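Local coordinates for uncharacterized protein (Bacteroides ovatus, PDB 4IRT), which is of unknown function but belongs to a BNR-repeat, beta-propeller family and is a putative neuraminidase, which would cleave sialic acid from glycans, at residues Q167-R177 against Y229-N237. Sequence-based numbering, arbitrary orientation. Where two conformers were deposited one is given.
Sequences QDILIDGENKR and YELPIKLSN. With EDO (1,2-ethanediol), chain K.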
# COMPACT_ATOMS: atom_id res chain seq x y z
N GLN A 167 10.39 -12.03 -11.30
CA GLN A 167 9.53 -13.20 -11.36
C GLN A 167 8.38 -12.97 -12.32
O GLN A 167 7.70 -11.94 -12.25
CB GLN A 167 8.97 -13.58 -9.99
CG GLN A 167 9.98 -13.97 -8.92
CD GLN A 167 10.76 -15.25 -9.20
OE1 GLN A 167 10.40 -16.04 -10.07
NE2 GLN A 167 11.85 -15.44 -8.48
N ASP A 168 8.23 -13.94 -13.21
CA ASP A 168 7.10 -14.07 -14.12
C ASP A 168 5.95 -14.76 -13.44
O ASP A 168 4.80 -14.42 -13.68
CB ASP A 168 7.52 -14.93 -15.33
CG ASP A 168 8.37 -14.17 -16.31
OD1 ASP A 168 7.88 -13.13 -16.79
OD2 ASP A 168 9.52 -14.60 -16.60
N ILE A 169 6.24 -15.82 -12.69
CA ILE A 169 5.20 -16.47 -11.89
C ILE A 169 5.68 -16.79 -10.47
O ILE A 169 6.43 -17.75 -10.22
CB ILE A 169 4.64 -17.73 -12.55
CG1 ILE A 169 4.35 -17.50 -14.05
CG2 ILE A 169 3.36 -18.14 -11.83
CD1 ILE A 169 3.63 -18.64 -14.72
N LEU A 170 5.20 -15.98 -9.53
CA LEU A 170 5.56 -16.10 -8.14
C LEU A 170 4.43 -16.74 -7.35
O LEU A 170 4.67 -17.66 -6.58
CB LEU A 170 5.88 -14.71 -7.58
CG LEU A 170 6.31 -14.63 -6.13
CD1 LEU A 170 7.45 -15.60 -5.82
CD2 LEU A 170 6.75 -13.20 -5.84
N ILE A 171 3.20 -16.25 -7.57
CA ILE A 171 2.00 -16.81 -6.95
C ILE A 171 1.15 -17.38 -8.07
O ILE A 171 0.85 -16.70 -9.05
CB ILE A 171 1.21 -15.75 -6.16
CG1 ILE A 171 2.04 -15.09 -5.07
CG2 ILE A 171 -0.01 -16.36 -5.50
CD1 ILE A 171 1.35 -13.90 -4.44
N ASP A 172 0.80 -18.66 -7.94
CA ASP A 172 0.11 -19.40 -8.98
C ASP A 172 -1.32 -19.66 -8.54
O ASP A 172 -1.56 -20.41 -7.60
CB ASP A 172 0.85 -20.73 -9.24
CG ASP A 172 0.36 -21.47 -10.47
OD1 ASP A 172 -0.58 -21.00 -11.17
OD2 ASP A 172 0.94 -22.55 -10.74
N GLY A 173 -2.26 -19.04 -9.25
CA GLY A 173 -3.69 -19.26 -9.06
C GLY A 173 -4.21 -20.48 -9.78
O GLY A 173 -5.39 -20.79 -9.67
N GLU A 174 -3.33 -21.17 -10.52
CA GLU A 174 -3.62 -22.46 -11.13
C GLU A 174 -4.87 -22.46 -12.01
O GLU A 174 -5.61 -23.47 -12.05
CB GLU A 174 -3.74 -23.57 -10.08
CG GLU A 174 -2.51 -23.76 -9.21
CD GLU A 174 -2.72 -24.84 -8.18
OE1 GLU A 174 -2.62 -26.03 -8.54
OE2 GLU A 174 -2.99 -24.51 -7.02
N ASN A 175 -5.09 -21.36 -12.70
CA ASN A 175 -6.29 -21.15 -13.53
C ASN A 175 -7.61 -21.34 -12.80
O ASN A 175 -8.61 -21.63 -13.42
CB ASN A 175 -6.24 -22.05 -14.77
CG ASN A 175 -4.97 -21.82 -15.59
OD1 ASN A 175 -4.66 -20.69 -15.96
ND2 ASN A 175 -4.23 -22.88 -15.83
N LYS A 176 -7.60 -21.13 -11.48
CA LYS A 176 -8.74 -21.39 -10.61
C LYS A 176 -9.10 -20.17 -9.78
O LYS A 176 -10.27 -19.85 -9.61
CB LYS A 176 -8.38 -22.51 -9.60
CG LYS A 176 -8.47 -23.89 -10.16
CD LYS A 176 -8.28 -24.93 -9.08
CE LYS A 176 -8.42 -26.31 -9.67
NZ LYS A 176 -7.64 -27.29 -8.87
N ARG A 177 -8.07 -19.53 -9.22
CA ARG A 177 -8.24 -18.51 -8.19
C ARG A 177 -7.32 -17.33 -8.44
O ARG A 177 -6.34 -17.43 -9.18
CB ARG A 177 -7.99 -19.11 -6.79
CG ARG A 177 -6.55 -19.62 -6.55
CD ARG A 177 -6.40 -20.30 -5.20
NE ARG A 177 -7.34 -21.41 -5.01
CZ ARG A 177 -7.16 -22.65 -5.47
NH1 ARG A 177 -6.03 -22.99 -6.10
NH2 ARG A 177 -8.10 -23.57 -5.28
N TYR A 229 10.99 -22.09 -0.64
CA TYR A 229 9.89 -22.46 -1.54
C TYR A 229 10.35 -23.05 -2.87
O TYR A 229 11.32 -22.57 -3.50
CB TYR A 229 9.05 -21.23 -1.88
CG TYR A 229 8.04 -20.79 -0.87
CD1 TYR A 229 6.82 -21.44 -0.76
CD2 TYR A 229 8.23 -19.63 -0.11
CE1 TYR A 229 5.86 -21.01 0.11
CE2 TYR A 229 7.26 -19.19 0.78
CZ TYR A 229 6.06 -19.87 0.87
OH TYR A 229 5.07 -19.45 1.74
N GLU A 230 9.65 -24.08 -3.32
CA GLU A 230 9.70 -24.46 -4.72
C GLU A 230 8.67 -23.58 -5.41
O GLU A 230 7.49 -23.59 -5.02
CB GLU A 230 9.39 -25.94 -4.88
CG GLU A 230 10.37 -26.78 -4.08
CD GLU A 230 10.49 -28.22 -4.57
OE1 GLU A 230 10.56 -28.44 -5.80
OE2 GLU A 230 10.54 -29.12 -3.70
N LEU A 231 9.11 -22.79 -6.38
CA LEU A 231 8.21 -21.85 -7.05
C LEU A 231 7.46 -22.52 -8.20
O LEU A 231 7.96 -23.47 -8.81
CB LEU A 231 8.98 -20.61 -7.57
CG LEU A 231 9.79 -19.87 -6.50
CD1 LEU A 231 10.70 -18.85 -7.13
CD2 LEU A 231 8.85 -19.21 -5.48
N PRO A 232 6.27 -22.02 -8.53
CA PRO A 232 5.59 -20.90 -7.92
C PRO A 232 4.84 -21.33 -6.66
O PRO A 232 4.69 -22.54 -6.38
CB PRO A 232 4.61 -20.46 -9.02
CG PRO A 232 4.31 -21.70 -9.78
CD PRO A 232 5.59 -22.48 -9.77
N ILE A 233 4.34 -20.34 -5.92
CA ILE A 233 3.65 -20.65 -4.68
C ILE A 233 2.18 -20.80 -4.97
O ILE A 233 1.55 -19.87 -5.48
CB ILE A 233 3.87 -19.57 -3.60
CG1 ILE A 233 5.38 -19.27 -3.45
CG2 ILE A 233 3.28 -20.04 -2.28
CD1 ILE A 233 5.69 -18.09 -2.52
N LYS A 234 1.64 -21.96 -4.61
CA LYS A 234 0.25 -22.34 -4.84
C LYS A 234 -0.50 -22.51 -3.51
O LYS A 234 0.11 -22.50 -2.44
CB LYS A 234 0.19 -23.72 -5.51
CG LYS A 234 0.98 -23.91 -6.79
CD LYS A 234 0.84 -25.35 -7.31
CE LYS A 234 1.62 -26.36 -6.45
NZ LYS A 234 0.89 -27.65 -6.24
N LEU A 235 -1.80 -22.72 -3.61
CA LEU A 235 -2.64 -23.08 -2.46
C LEU A 235 -1.98 -24.13 -1.59
O LEU A 235 -1.92 -24.01 -0.35
CB LEU A 235 -3.99 -23.61 -2.95
CG LEU A 235 -5.00 -23.78 -1.82
CD1 LEU A 235 -5.81 -22.50 -1.62
CD2 LEU A 235 -5.93 -24.94 -2.10
N SER A 236 -1.44 -25.18 -2.21
CA SER A 236 -0.96 -26.32 -1.47
C SER A 236 0.32 -26.08 -0.68
O SER A 236 0.44 -26.65 0.39
CB SER A 236 -0.79 -27.53 -2.38
OG SER A 236 0.23 -27.28 -3.32
N ASN A 237 1.26 -25.29 -1.19
CA ASN A 237 2.58 -25.14 -0.53
C ASN A 237 2.79 -23.82 0.18
O ASN A 237 3.81 -23.63 0.86
CB ASN A 237 3.74 -25.44 -1.53
CG ASN A 237 3.78 -24.48 -2.71
OD1 ASN A 237 2.75 -23.97 -3.14
ND2 ASN A 237 4.97 -24.23 -3.23
C1 EDO K . -2.35 -15.25 -8.51
O1 EDO K . -3.00 -15.31 -9.78
C2 EDO K . -1.38 -14.05 -8.47
O2 EDO K . -0.27 -14.22 -9.37
O HOH W 1 -3.23 -22.09 -6.17
O HOH W 2 -2.36 -25.99 -4.88
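Ile171 and Ile233 form a single beta bridge: Ile233 N donates to Leu170 O, and Asp172 N to Ile233 O, each 2.8 Å and nearly straight (174°). Packing is tight here. Cis-Pro232 sets CB 3.5 Å from Ile169 O and CG against CB and OD2 of Asp172, whose CG stands anti to the backbone N (chi1 -170°). With this torsion OD1 takes the Glu174 N-H from above the carboxylate plane, closing an Asx turn. Leu170 CD1 meets Leu231 CD2 at 3.9 Å, while Ile233 CD1 sits over the centre of the Tyr229 ring.

Beyond Asp172 the contact turns polar and watery. Lys234 crosses Glu174 at about a right angle, Lys234 CD 3.7 Å from Glu174 CD, and its NZ donates to Ser236 OG. Shortening Lys234 to alanine removes everything beyond CB, and would probably expose part of the Glu174 carboxylate, lose a nearby opposite charge and leave Ser236 OG without its lysine donor. One water links Asp172 O, Glu174 OE2, Arg177 NH1 and Leu235 N. Leu235 CD1 lies over one face of the Arg177 guanidinium, toward its rim; Arg177 NH1 makes a long salt bridge to Glu174 OE2 (3.5 Å) and NH2 one to Glu199.

As expected for a beta-propeller, 167-177 links the last strand of one four-stranded blade (162-167) to the first of the next (178-185), whose outer strand 239-242 follows 229-237; Ile171 packs on Trp197 of strand 191-198.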